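Local coordinates for protein putative NAD(P)H-dependent FMN-containing oxidoreductase YwqN (Bacillus subtilis, PDB 1RLI) that probably works as an NAD(P)H-dependent oxidoreductase that carries FMN as its cofactor, at residues Val8-Arg14 / Glu33-Lys39; Val21-Ala26 / Ala170-Ser175; Arg68-Cys72 / Gln112-Lys116; Lys116-Ala122 / Met148-Val154; Ala122-Pro128 / Leu155-Asn159. One frame throughout, in Å; residues are numbered along the deposited sequence.

Contact 1 of 5, residues Val8-Arg14 / Glu33-Lys39; sequences VINGGTR and EHIYLQK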
# COMPACT_ATOMS: atom_id res chain seq x y z
N VAL D 8 3.56 17.80 -19.31
CA VAL D 8 2.39 17.26 -18.66
C VAL D 8 1.92 16.17 -19.59
O VAL D 8 1.61 16.43 -20.75
CB VAL D 8 1.25 18.29 -18.50
CG1 VAL D 8 0.01 17.57 -17.99
CG2 VAL D 8 1.65 19.37 -17.53
N ILE D 9 1.91 14.94 -19.08
CA ILE D 9 1.48 13.77 -19.86
C ILE D 9 0.06 13.49 -19.39
O ILE D 9 -0.16 12.93 -18.31
CB ILE D 9 2.39 12.58 -19.58
CG1 ILE D 9 3.82 12.95 -19.98
CG2 ILE D 9 1.91 11.35 -20.34
CD1 ILE D 9 4.84 12.00 -19.49
N ASN D 10 -0.89 13.86 -20.23
CA ASN D 10 -2.30 13.73 -19.89
C ASN D 10 -2.94 12.47 -20.46
O ASN D 10 -3.09 12.35 -21.67
CB ASN D 10 -3.02 14.97 -20.39
CG ASN D 10 -4.42 15.08 -19.88
OD1 ASN D 10 -5.04 14.08 -19.51
ND2 ASN D 10 -4.95 16.30 -19.86
N GLY D 11 -3.34 11.56 -19.56
CA GLY D 11 -3.97 10.32 -19.98
C GLY D 11 -5.46 10.36 -19.71
O GLY D 11 -6.12 9.33 -19.64
N GLY D 12 -6.00 11.56 -19.55
CA GLY D 12 -7.43 11.68 -19.31
C GLY D 12 -8.12 12.19 -20.55
O GLY D 12 -7.74 11.85 -21.67
N THR D 13 -9.16 12.99 -20.35
CA THR D 13 -9.88 13.56 -21.47
C THR D 13 -9.29 14.95 -21.59
O THR D 13 -8.31 15.26 -20.90
CB THR D 13 -11.39 13.65 -21.19
OG1 THR D 13 -11.62 14.31 -19.94
CG2 THR D 13 -11.99 12.25 -21.15
N ARG D 14 -9.85 15.79 -22.44
CA ARG D 14 -9.28 17.12 -22.59
C ARG D 14 -10.35 18.20 -22.68
O ARG D 14 -11.50 17.93 -23.04
CB ARG D 14 -8.37 17.12 -23.82
CG ARG D 14 -7.60 15.82 -23.92
CD ARG D 14 -6.71 15.75 -25.11
NE ARG D 14 -6.53 14.38 -25.58
CZ ARG D 14 -6.11 13.36 -24.84
NH1 ARG D 14 -5.80 13.53 -23.56
NH2 ARG D 14 -5.98 12.17 -25.39
N GLU D 33 5.32 21.53 -21.96
CA GLU D 33 5.04 20.63 -23.08
C GLU D 33 3.76 19.88 -22.70
O GLU D 33 3.75 19.12 -21.73
CB GLU D 33 6.20 19.64 -23.24
CG GLU D 33 6.24 18.92 -24.56
CD GLU D 33 6.43 19.88 -25.72
OE1 GLU D 33 7.50 20.52 -25.80
OE2 GLU D 33 5.51 19.98 -26.54
N HIS D 34 2.68 20.10 -23.44
CA HIS D 34 1.41 19.45 -23.17
C HIS D 34 1.20 18.23 -24.05
O HIS D 34 0.95 18.33 -25.25
CB HIS D 34 0.26 20.44 -23.37
CG HIS D 34 0.10 21.42 -22.25
ND1 HIS D 34 -0.90 21.31 -21.31
CD2 HIS D 34 0.83 22.50 -21.90
CE1 HIS D 34 -0.78 22.29 -20.43
NE2 HIS D 34 0.26 23.03 -20.76
N ILE D 35 1.31 17.05 -23.44
CA ILE D 35 1.15 15.80 -24.16
C ILE D 35 -0.20 15.20 -23.83
O ILE D 35 -0.61 15.12 -22.66
CB ILE D 35 2.28 14.81 -23.78
CG1 ILE D 35 3.62 15.33 -24.30
CG2 ILE D 35 1.98 13.42 -24.32
CD1 ILE D 35 4.82 14.73 -23.62
N TYR D 36 -0.93 14.79 -24.86
CA TYR D 36 -2.21 14.17 -24.66
C TYR D 36 -2.12 12.80 -25.29
O TYR D 36 -1.72 12.67 -26.45
CB TYR D 36 -3.31 15.01 -25.32
CG TYR D 36 -3.30 16.44 -24.86
CD1 TYR D 36 -2.43 17.37 -25.43
CD2 TYR D 36 -4.16 16.87 -23.84
CE1 TYR D 36 -2.42 18.69 -25.01
CE2 TYR D 36 -4.15 18.20 -23.42
CZ TYR D 36 -3.29 19.10 -24.01
OH TYR D 36 -3.30 20.41 -23.62
N LEU D 37 -2.45 11.77 -24.52
CA LEU D 37 -2.37 10.42 -25.05
C LEU D 37 -3.66 10.18 -25.83
O LEU D 37 -4.75 10.19 -25.28
CB LEU D 37 -2.22 9.41 -23.91
CG LEU D 37 -0.92 9.64 -23.11
CD1 LEU D 37 -0.84 8.65 -21.96
CD2 LEU D 37 0.28 9.48 -24.02
N GLN D 38 -3.51 9.97 -27.13
CA GLN D 38 -4.63 9.77 -28.03
C GLN D 38 -5.43 8.49 -27.79
O GLN D 38 -4.88 7.48 -27.35
CB GLN D 38 -4.10 9.78 -29.47
CG GLN D 38 -4.93 10.56 -30.48
CD GLN D 38 -4.25 10.64 -31.84
OE1 GLN D 38 -4.75 11.28 -32.77
NE2 GLN D 38 -3.09 9.99 -31.97
N LYS D 39 -6.74 8.56 -28.04
CA LYS D 39 -7.60 7.39 -27.93
C LYS D 39 -8.70 7.53 -28.96
O LYS D 39 -9.16 8.65 -29.26
CB LYS D 39 -8.17 7.20 -26.51
CG LYS D 39 -9.03 8.30 -25.96
CD LYS D 39 -9.28 8.04 -24.48
CE LYS D 39 -10.22 9.06 -23.87
NZ LYS D 39 -10.33 8.89 -22.39
O HOH W 1 -8.63 8.47 -20.56
O HOH W 2 -5.93 9.75 -22.64

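Contact 2 of 5, residues Val21-Ala26 / Ala170-Ser175; sequences VLAEKA and ALSAAS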
# COMPACT_ATOMS: atom_id res chain seq x y z
N VAL D 21 -7.91 20.30 -15.92
CA VAL D 21 -8.05 21.42 -15.00
C VAL D 21 -6.99 21.40 -13.90
O VAL D 21 -6.32 22.41 -13.68
CB VAL D 21 -9.46 21.43 -14.36
CG1 VAL D 21 -9.55 22.48 -13.26
CG2 VAL D 21 -10.52 21.69 -15.43
N LEU D 22 -6.83 20.27 -13.21
CA LEU D 22 -5.85 20.20 -12.14
C LEU D 22 -4.44 20.39 -12.65
O LEU D 22 -3.61 21.01 -11.98
CB LEU D 22 -5.93 18.86 -11.40
CG LEU D 22 -6.96 18.74 -10.28
CD1 LEU D 22 -6.84 17.38 -9.59
CD2 LEU D 22 -6.71 19.86 -9.28
N ALA D 23 -4.15 19.86 -13.84
CA ALA D 23 -2.81 19.99 -14.40
C ALA D 23 -2.49 21.45 -14.68
O ALA D 23 -1.37 21.91 -14.43
CB ALA D 23 -2.70 19.18 -15.67
N GLU D 24 -3.47 22.19 -15.20
CA GLU D 24 -3.25 23.60 -15.50
C GLU D 24 -2.90 24.40 -14.25
O GLU D 24 -2.10 25.34 -14.31
CB GLU D 24 -4.47 24.20 -16.19
CG GLU D 24 -4.27 25.63 -16.67
CD GLU D 24 -3.08 25.77 -17.62
OE1 GLU D 24 -2.96 24.94 -18.56
OE2 GLU D 24 -2.28 26.71 -17.45
N LYS D 25 -3.50 24.04 -13.11
CA LYS D 25 -3.23 24.72 -11.85
C LYS D 25 -1.78 24.48 -11.45
O LYS D 25 -1.10 25.37 -10.92
CB LYS D 25 -4.15 24.19 -10.74
CG LYS D 25 -5.64 24.30 -11.03
CD LYS D 25 -6.14 25.73 -10.91
CE LYS D 25 -6.15 26.18 -9.46
NZ LYS D 25 -6.83 27.50 -9.27
N ALA D 26 -1.29 23.26 -11.71
CA ALA D 26 0.07 22.91 -11.36
C ALA D 26 1.13 23.59 -12.24
O ALA D 26 2.16 24.02 -11.73
CB ALA D 26 0.25 21.38 -11.40
N ALA D 170 -7.96 19.93 -3.37
CA ALA D 170 -7.20 19.44 -4.52
C ALA D 170 -6.71 20.59 -5.39
O ALA D 170 -5.58 20.56 -5.89
CB ALA D 170 -8.05 18.47 -5.36
N LEU D 171 -7.54 21.60 -5.58
CA LEU D 171 -7.13 22.73 -6.40
C LEU D 171 -5.92 23.46 -5.82
O LEU D 171 -5.01 23.83 -6.56
CB LEU D 171 -8.29 23.72 -6.58
CG LEU D 171 -9.48 23.27 -7.42
CD1 LEU D 171 -10.58 24.33 -7.35
CD2 LEU D 171 -9.04 23.07 -8.87
N SER D 172 -5.90 23.66 -4.50
CA SER D 172 -4.77 24.36 -3.88
C SER D 172 -3.56 23.45 -3.79
O SER D 172 -2.42 23.92 -3.85
CB SER D 172 -5.14 24.88 -2.49
OG SER D 172 -5.61 23.85 -1.67
N ALA D 173 -3.80 22.15 -3.66
CA ALA D 173 -2.71 21.18 -3.60
C ALA D 173 -2.01 21.16 -4.96
O ALA D 173 -0.78 21.07 -5.05
CB ALA D 173 -3.26 19.81 -3.28
N ALA D 174 -2.80 21.24 -6.03
CA ALA D 174 -2.22 21.23 -7.38
C ALA D 174 -1.43 22.52 -7.64
O ALA D 174 -0.36 22.51 -8.23
CB ALA D 174 -3.34 21.05 -8.43
N SER D 175 -1.96 23.65 -7.17
CA SER D 175 -1.27 24.92 -7.35
C SER D 175 0.07 24.92 -6.63
O SER D 175 1.00 25.60 -7.04
CB SER D 175 -2.11 26.08 -6.80
OG SER D 175 -3.24 26.28 -7.60

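Contact 3 of 5, residues Arg68-Cys72 / Gln112-Lys116; sequences RILQC and QMSVK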
# COMPACT_ATOMS: atom_id res chain seq x y z
N ARG D 68 9.79 14.31 -27.04
CA ARG D 68 9.46 15.52 -26.29
C ARG D 68 9.73 15.34 -24.80
O ARG D 68 10.28 16.23 -24.15
CB ARG D 68 8.01 15.90 -26.54
CG ARG D 68 7.79 16.39 -27.95
CD ARG D 68 6.33 16.46 -28.28
NE ARG D 68 5.61 17.42 -27.45
CZ ARG D 68 4.30 17.37 -27.26
NH1 ARG D 68 3.59 16.41 -27.84
NH2 ARG D 68 3.70 18.28 -26.51
N ILE D 69 9.35 14.18 -24.27
CA ILE D 69 9.58 13.89 -22.86
C ILE D 69 11.05 13.94 -22.50
O ILE D 69 11.43 14.41 -21.42
CB ILE D 69 9.06 12.48 -22.50
CG1 ILE D 69 7.56 12.53 -22.28
CG2 ILE D 69 9.80 11.93 -21.27
CD1 ILE D 69 6.92 11.16 -22.07
N LEU D 70 11.90 13.44 -23.39
CA LEU D 70 13.31 13.41 -23.11
C LEU D 70 13.92 14.79 -22.96
O LEU D 70 14.94 14.94 -22.29
CB LEU D 70 14.05 12.59 -24.19
CG LEU D 70 13.73 11.09 -23.99
CD1 LEU D 70 14.32 10.25 -25.13
CD2 LEU D 70 14.29 10.64 -22.65
N GLN D 71 13.29 15.79 -23.55
CA GLN D 71 13.80 17.16 -23.44
C GLN D 71 13.33 17.88 -22.17
O GLN D 71 13.76 19.01 -21.90
CB GLN D 71 13.37 17.97 -24.66
CG GLN D 71 13.76 17.32 -25.99
CD GLN D 71 13.43 18.20 -27.19
OE1 GLN D 71 14.02 19.27 -27.36
NE2 GLN D 71 12.49 17.76 -28.01
N CYS D 72 12.47 17.24 -21.38
CA CYS D 72 11.93 17.86 -20.18
C CYS D 72 12.51 17.29 -18.89
O CYS D 72 12.62 16.07 -18.71
CB CYS D 72 10.40 17.75 -20.17
SG CYS D 72 9.61 18.56 -21.56
N GLN D 112 18.78 8.96 -19.19
CA GLN D 112 18.06 10.22 -19.34
C GLN D 112 16.85 10.31 -18.41
O GLN D 112 16.59 11.36 -17.80
CB GLN D 112 17.60 10.41 -20.79
CG GLN D 112 18.70 10.73 -21.78
CD GLN D 112 18.20 10.66 -23.21
OE1 GLN D 112 17.78 9.59 -23.67
NE2 GLN D 112 18.22 11.78 -23.91
N MET D 113 16.07 9.24 -18.31
CA MET D 113 14.91 9.28 -17.44
C MET D 113 15.32 9.35 -15.96
O MET D 113 14.65 9.99 -15.15
CB MET D 113 14.02 8.04 -17.65
CG MET D 113 13.34 7.98 -19.01
SD MET D 113 12.09 9.26 -19.30
CE MET D 113 10.62 8.48 -18.61
N SER D 114 16.45 8.72 -15.62
CA SER D 114 16.92 8.68 -14.24
C SER D 114 17.22 10.02 -13.58
O SER D 114 17.28 10.08 -12.35
CB SER D 114 18.16 7.77 -14.11
OG SER D 114 19.34 8.44 -14.58
N VAL D 115 17.43 11.09 -14.36
CA VAL D 115 17.70 12.38 -13.74
C VAL D 115 16.46 13.28 -13.74
O VAL D 115 16.53 14.44 -13.34
CB VAL D 115 18.89 13.14 -14.44
CG1 VAL D 115 20.17 12.32 -14.31
CG2 VAL D 115 18.57 13.44 -15.89
N LYS D 116 15.32 12.73 -14.15
CA LYS D 116 14.09 13.53 -14.18
C LYS D 116 13.32 13.48 -12.87
O LYS D 116 13.50 12.57 -12.07
CB LYS D 116 13.19 13.08 -15.34
CG LYS D 116 13.85 13.23 -16.72
CD LYS D 116 12.93 12.88 -17.86
CE LYS D 116 13.69 12.86 -19.20
NZ LYS D 116 14.31 14.19 -19.55

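Contact 4 of 5, residues Lys116-Ala122 / Met148-Val154; sequences KQAYVIA and MSFKGYV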
# COMPACT_ATOMS: atom_id res chain seq x y z
N LYS D 116 15.32 12.73 -14.15
CA LYS D 116 14.09 13.53 -14.18
C LYS D 116 13.32 13.48 -12.87
O LYS D 116 13.50 12.57 -12.07
CB LYS D 116 13.19 13.08 -15.34
CG LYS D 116 13.85 13.23 -16.72
CD LYS D 116 12.93 12.88 -17.86
CE LYS D 116 13.69 12.86 -19.20
NZ LYS D 116 14.31 14.19 -19.55
N GLN D 117 12.48 14.48 -12.65
CA GLN D 117 11.64 14.57 -11.46
C GLN D 117 10.22 14.28 -11.90
O GLN D 117 9.76 14.83 -12.90
CB GLN D 117 11.71 15.98 -10.87
CG GLN D 117 13.11 16.35 -10.40
CD GLN D 117 13.18 17.75 -9.84
OE1 GLN D 117 12.79 18.71 -10.50
NE2 GLN D 117 13.69 17.87 -8.62
N ALA D 118 9.53 13.42 -11.16
CA ALA D 118 8.17 13.04 -11.52
C ALA D 118 7.14 13.45 -10.49
O ALA D 118 7.41 13.42 -9.30
CB ALA D 118 8.10 11.51 -11.71
N TYR D 119 5.95 13.81 -10.98
CA TYR D 119 4.80 14.19 -10.15
C TYR D 119 3.60 13.48 -10.72
O TYR D 119 3.58 13.14 -11.91
CB TYR D 119 4.51 15.69 -10.24
CG TYR D 119 5.56 16.55 -9.60
CD1 TYR D 119 5.41 17.03 -8.30
CD2 TYR D 119 6.71 16.90 -10.32
CE1 TYR D 119 6.39 17.85 -7.72
CE2 TYR D 119 7.70 17.72 -9.74
CZ TYR D 119 7.52 18.19 -8.45
OH TYR D 119 8.48 19.03 -7.91
N VAL D 120 2.58 13.27 -9.89
CA VAL D 120 1.36 12.60 -10.34
C VAL D 120 0.11 13.39 -9.92
O VAL D 120 0.03 13.88 -8.80
CB VAL D 120 1.24 11.18 -9.72
CG1 VAL D 120 -0.14 10.57 -10.05
CG2 VAL D 120 2.37 10.26 -10.27
N ILE D 121 -0.85 13.51 -10.83
CA ILE D 121 -2.14 14.14 -10.53
C ILE D 121 -3.15 13.07 -10.93
O ILE D 121 -3.17 12.65 -12.09
CB ILE D 121 -2.39 15.41 -11.39
CG1 ILE D 121 -1.39 16.50 -11.01
CG2 ILE D 121 -3.82 15.89 -11.17
CD1 ILE D 121 -1.43 17.70 -11.92
N ALA D 122 -3.97 12.61 -9.99
CA ALA D 122 -4.96 11.57 -10.27
C ALA D 122 -6.31 11.98 -9.68
O ALA D 122 -6.40 12.42 -8.53
CB ALA D 122 -4.51 10.23 -9.68
N MET D 148 13.82 7.67 -11.20
CA MET D 148 13.20 8.99 -11.19
C MET D 148 12.74 9.37 -9.79
O MET D 148 12.15 8.56 -9.09
CB MET D 148 12.01 8.97 -12.14
CG MET D 148 12.37 8.53 -13.57
SD MET D 148 10.94 8.05 -14.56
CE MET D 148 10.09 9.68 -14.62
N SER D 149 12.99 10.62 -9.39
CA SER D 149 12.56 11.08 -8.09
C SER D 149 11.06 11.43 -8.12
O SER D 149 10.62 12.24 -8.92
CB SER D 149 13.35 12.32 -7.67
OG SER D 149 14.73 12.00 -7.59
N PHE D 150 10.30 10.81 -7.23
CA PHE D 150 8.86 11.01 -7.13
C PHE D 150 8.72 12.13 -6.13
O PHE D 150 8.74 11.89 -4.92
CB PHE D 150 8.19 9.73 -6.61
CG PHE D 150 6.69 9.71 -6.74
CD1 PHE D 150 6.00 10.76 -7.34
CD2 PHE D 150 5.97 8.62 -6.26
CE1 PHE D 150 4.58 10.71 -7.46
CE2 PHE D 150 4.58 8.56 -6.38
CZ PHE D 150 3.89 9.60 -6.97
N LYS D 151 8.57 13.35 -6.67
CA LYS D 151 8.52 14.58 -5.89
C LYS D 151 7.20 14.98 -5.24
O LYS D 151 7.21 15.70 -4.24
CB LYS D 151 8.99 15.74 -6.76
CG LYS D 151 10.43 15.61 -7.25
CD LYS D 151 11.41 15.65 -6.09
CE LYS D 151 12.86 15.78 -6.59
NZ LYS D 151 13.85 15.71 -5.48
N GLY D 152 6.08 14.54 -5.78
CA GLY D 152 4.81 14.91 -5.15
C GLY D 152 3.64 14.46 -5.98
O GLY D 152 3.83 14.03 -7.12
N TYR D 153 2.44 14.52 -5.41
CA TYR D 153 1.23 14.13 -6.15
C TYR D 153 0.04 14.83 -5.55
O TYR D 153 0.12 15.45 -4.48
CB TYR D 153 0.99 12.62 -6.05
CG TYR D 153 0.76 12.15 -4.63
CD1 TYR D 153 -0.52 12.16 -4.06
CD2 TYR D 153 1.84 11.78 -3.83
CE1 TYR D 153 -0.70 11.79 -2.71
CE2 TYR D 153 1.67 11.41 -2.50
CZ TYR D 153 0.41 11.42 -1.95
OH TYR D 153 0.29 11.05 -0.62
N VAL D 154 -1.08 14.73 -6.25
CA VAL D 154 -2.33 15.26 -5.79
C VAL D 154 -3.43 14.23 -6.12
O VAL D 154 -3.49 13.72 -7.24
CB VAL D 154 -2.69 16.61 -6.50
CG1 VAL D 154 -4.06 17.09 -6.01
CG2 VAL D 154 -1.61 17.66 -6.21
O HOH W 3 15.71 11.63 -10.64

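Contact 5 of 5, residues Ala122-Pro128 / Leu155-Asn159; sequences AVGGDNP and LGEGN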
# COMPACT_ATOMS: atom_id res chain seq x y z
N ALA D 122 -3.97 12.61 -9.99
CA ALA D 122 -4.96 11.57 -10.27
C ALA D 122 -6.31 11.98 -9.68
O ALA D 122 -6.40 12.42 -8.53
CB ALA D 122 -4.51 10.23 -9.68
N VAL D 123 -7.35 11.82 -10.48
CA VAL D 123 -8.68 12.20 -10.05
C VAL D 123 -9.62 11.02 -10.16
O VAL D 123 -9.65 10.37 -11.19
CB VAL D 123 -9.23 13.35 -10.93
CG1 VAL D 123 -10.61 13.77 -10.44
CG2 VAL D 123 -8.27 14.52 -10.92
N GLY D 124 -10.39 10.79 -9.09
CA GLY D 124 -11.33 9.68 -9.07
C GLY D 124 -12.59 10.06 -8.31
O GLY D 124 -12.58 11.00 -7.53
N GLY D 125 -13.67 9.30 -8.52
CA GLY D 125 -14.92 9.62 -7.84
C GLY D 125 -15.28 8.71 -6.69
O GLY D 125 -16.35 8.85 -6.09
N ASP D 126 -14.39 7.79 -6.36
CA ASP D 126 -14.65 6.83 -5.29
C ASP D 126 -13.60 6.97 -4.17
O ASP D 126 -12.63 6.22 -4.16
CB ASP D 126 -14.62 5.41 -5.89
CG ASP D 126 -15.12 4.34 -4.93
OD1 ASP D 126 -15.48 4.65 -3.78
OD2 ASP D 126 -15.16 3.16 -5.36
N ASN D 127 -13.80 7.93 -3.27
CA ASN D 127 -12.91 8.21 -2.12
C ASN D 127 -11.43 7.99 -2.46
O ASN D 127 -10.71 7.23 -1.80
CB ASN D 127 -13.30 7.34 -0.92
CG ASN D 127 -12.69 7.84 0.38
OD1 ASN D 127 -12.32 9.02 0.51
ND2 ASN D 127 -12.62 6.96 1.37
N PRO D 128 -10.96 8.70 -3.49
CA PRO D 128 -9.59 8.65 -4.00
C PRO D 128 -8.50 8.82 -2.94
O PRO D 128 -7.47 8.18 -3.03
CB PRO D 128 -9.55 9.79 -5.02
CG PRO D 128 -10.98 10.02 -5.37
CD PRO D 128 -11.72 9.80 -4.10
N LEU D 155 -4.26 13.89 -5.14
CA LEU D 155 -5.39 12.98 -5.38
C LEU D 155 -6.61 13.87 -5.28
O LEU D 155 -6.84 14.49 -4.23
CB LEU D 155 -5.46 11.88 -4.32
CG LEU D 155 -4.46 10.73 -4.48
CD1 LEU D 155 -4.44 9.89 -3.20
CD2 LEU D 155 -4.88 9.86 -5.67
N GLY D 156 -7.36 13.97 -6.36
CA GLY D 156 -8.53 14.84 -6.39
C GLY D 156 -9.81 14.07 -6.56
O GLY D 156 -9.82 12.98 -7.12
N GLU D 157 -10.92 14.64 -6.11
CA GLU D 157 -12.20 13.97 -6.20
C GLU D 157 -13.08 14.56 -7.30
O GLU D 157 -13.27 15.77 -7.37
CB GLU D 157 -12.90 14.05 -4.84
CG GLU D 157 -14.15 13.22 -4.70
CD GLU D 157 -14.54 13.03 -3.25
OE1 GLU D 157 -14.59 14.04 -2.52
OE2 GLU D 157 -14.79 11.87 -2.85
N GLY D 158 -13.61 13.69 -8.16
CA GLY D 158 -14.44 14.15 -9.25
C GLY D 158 -14.99 13.01 -10.08
O GLY D 158 -14.33 11.98 -10.24
N ASN D 159 -16.20 13.19 -10.59
CA ASN D 159 -16.86 12.18 -11.40
C ASN D 159 -17.20 12.71 -12.79
O ASN D 159 -16.89 12.09 -13.80
CB ASN D 159 -18.16 11.71 -10.73
CG ASN D 159 -17.93 10.59 -9.74
OD1 ASN D 159 -17.48 9.51 -10.11
ND2 ASN D 159 -18.25 10.84 -8.47

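Contact 1 of 5, residues Val8-Arg14 / Glu33-Lys39
V8 opens a parallel pairing in which its N gives a hydrogen bond to E33 O and its O takes one from I35 N, each 2.8 Å long. V8 itself turns its isopropyl group to the sheet face shared with H34 and Y36, where helix 18-27 covers it through A23 and V27. I9 points to the other face and lies side by side with I35, CG1 against CD1 at 4.2 Å, while its CG2 meets L37 CD1; I69 of helix 62-70 covers this pair. At N10 the backbone ladder ends, with N10 N bonded to I35 O and L37 N to N10 O at 3.0 Å. The N10 side chain, with CG anti to the backbone N (chi1 -169°), brings OD1 to G12 N, 2.7 Å away and in the plane of the amide carbonyl, closing an Asx turn; ND2 is held by D20. G11 CA rests against L37 CD1, and G11 O reaches K39 NZ through a water, while a second water links G12 O to L37 O. T13 CG2 approaches K39 NZ at 3.9 Å. The R14 guanidinium lies with one face over Y36 CB, its plane 64° from the ring; the closer approaches of this side chain are doubtful in the model. This is the first beta-alpha-beta crossover of a flavodoxin-like fold, whose loop after the first strand commonly receives the flavin phosphate. Two basic groups near that loop, R14 and the K39 water-bridged to G11 O, would probably make it electropositive, as suits a phosphate site.

Contact 2 of 5, residues Val21-Ala26 / Ala170-Ser175
L22 makes most of the apolar contact with the last modelled helix, and one methyl does the work: CD2 lies 3.7 Å from A174 CB and 4.0 Å from L171 CD2, with A170 CB slightly farther. V21 CG1 adds a looser touch on the same L171 methyl. Alanines on the facing surfaces let the backbones come near, and the helix axes approach to 7.8 Å at an angle of 41°. Both helices lie on one face of the mainly parallel sheet of this flavodoxin-like fold, the first following strand 6-10 and the second strand 149-157, and L22 also bears on I121 and V123 beneath. Close backbone approach shows in a CA-H...O contact, A26 CA to A174 O at 3.2 Å. The methyl of A26 rests on the same oxygen, and A174 CB in turn abuts L22 O. The lysine and the serine meet without a bond across the helices. The K25 chain is bent twice (chi2 -74°, chi3 -70°), which curls its methylenes against L171 and S175 and sets CE 3.5 Å from S175 OG. That hydroxyl is engaged within its own helix, donating to L171 O at 3.2 Å from the face of the carbonyl opposite to the one used by S175 N.

Contact 3 of 5, residues Arg68-Cys72 / Gln112-Lys116
K116 NZ grips the end of the facing helix by its main chain, bonding to C72 O at 2.7 Å and to L70 O at 2.9 Å, with a weak third bond to I69 O. Neither shorter bond uses a lone pair in the carbonyl plane: the ammonium stands above both groups, 58° out of the plane for L70 and 44° for C72. The lysine chain runs extended until its last torsion, where chi4 of -61° turns NZ in among the oxygens; on the way CD passes C72 O at 3.3 Å. With K116 cut back to an alanine, the carbonyls of L70 and C72 would probably lose the donor they share, and a gap would open beside the helix end. Apolar contacts beside it keep the two helix ends together. I69 CG2 meets M113 SD at 4.0 Å, the two side chains slanting past each other, and L70 CD2 lies on Q112 CB at 3.8 Å. Further out, M113 and K116 rest on L75 and I69 rests on I9 and I35, which places the junction beside strands 74-80, 6-10 and 33-41. The contact thus ties the crossover helix 62-70 to the turn that enters strand 117-124. A positive charge set against main-chain carbonyls at the C-terminal end of a helix and the turn after it would be favoured by the helix dipole, which probably keeps the lysine protonated.

Contact 4 of 5, residues Lys116-Ala122 / Met148-Val154
K151 sets its CB over one face of the Y119 ring, 3.7 Å from the centroid and 28° off the normal, a CH-pi contact; its chain then bends at chi2 (-65°) and runs on past Q117. K151 is also the extra residue of a beta bulge: A118 pairs with F150, but V120, two residues on, pairs with Y153, three residues on. A118, on the opposite face of the sheet, is held by its backbone, with A118 N bonded to S149 O at 2.8 Å and A118 O taking K151 N at 2.9 Å. The methyl A118 CB meets M148 CE, and A118 O lies at the edge of the F150 ring. Beyond the bulge V120 N turns to G152 O, and V120 O receives V154 N at 2.9 Å. F150, its CG swung anti to the backbone N (chi1 -168°), brings CE1 onto V120 CG2 at 3.6 Å. A leucine in place of Y119 would probably leave K151 CB without its ring face and K179 N without the hydroxyl that it meets. Strand 149-157 is the outermost strand on this side within the chain, and 117-124 lies between it and strand 74-80. Helix 133-146 covers A118 and V120 through F143 and F139, helix 18-27 lies on I121, and Y153 OH bonds to K129 O of the second subunit.

Contact 5 of 5, residues Ala122-Pro128 / Leu155-Asn159
V123 and G156 face each other where strands 117-124 and 149-157 run out together, at the C-terminal ends of the strands of a flavodoxin-like, mainly parallel sheet; in this fold the loops at these ends usually form the flavin site, as they probably do here. The short strand axes cross at 30°, more than farther back. G156 N bonds to A122 O at 2.8 Å, straight and in the carbonyl plane, and G124 N returns the bond to G156 O at 3.0 Å; a further bond from G158 N to G124 O follows, though the position of that oxygen is less sure. V123 can be followed outward. Its CB stands 3.9 Å from G156 O. CG1, placed anti to the backbone N (chi1 -178°), reaches nearer to the same oxygen, at 3.5 Å, and also lies against G158 N. CG2 turns instead to helix 18-27 and touches L22 CD1. Neither G156 nor G158 has a side chain to compete with the valine methyls; a CB at G158 would come tight against CG1. On the other face of the pair P128, which starts the next helix, brings its CB to 3.8 Å from G156 O, and its CD stands near the E157 carboxylate, a negative group that the start of that helix would tend to favour. In the loops beyond, the end of N159 comes to G125, OD1 3.4 Å from its CA, where a CB on G125 would clash. L155 spans two partners: its CD2 lies 4.0 Å from A122 CB and its CD1 3.5 Å from P128 O.

How the contacts relate
Contacts 1, 4 and 5 all belong to one sheet: contact 1 pairs strands 6-10 and 33-41, while contacts 4 and 5 are successive parts of the pairing between strands 117-124 and 149-157, sharing A122, and strand 74-80 lies between the two pairs. Contact 2 joins the first and last helices over one face and touches contacts 1, 4 and 5; along the chain, contacts 3, 4 and 5 are nested within the loop that it closes. Contact 3 shares K116 with contact 4 and meets contact 1 through the R68 to E33 salt bridge. Its centre is about 28 Å from that of contact 5, so the series spans the sheet from strand starts to the probable flavin side.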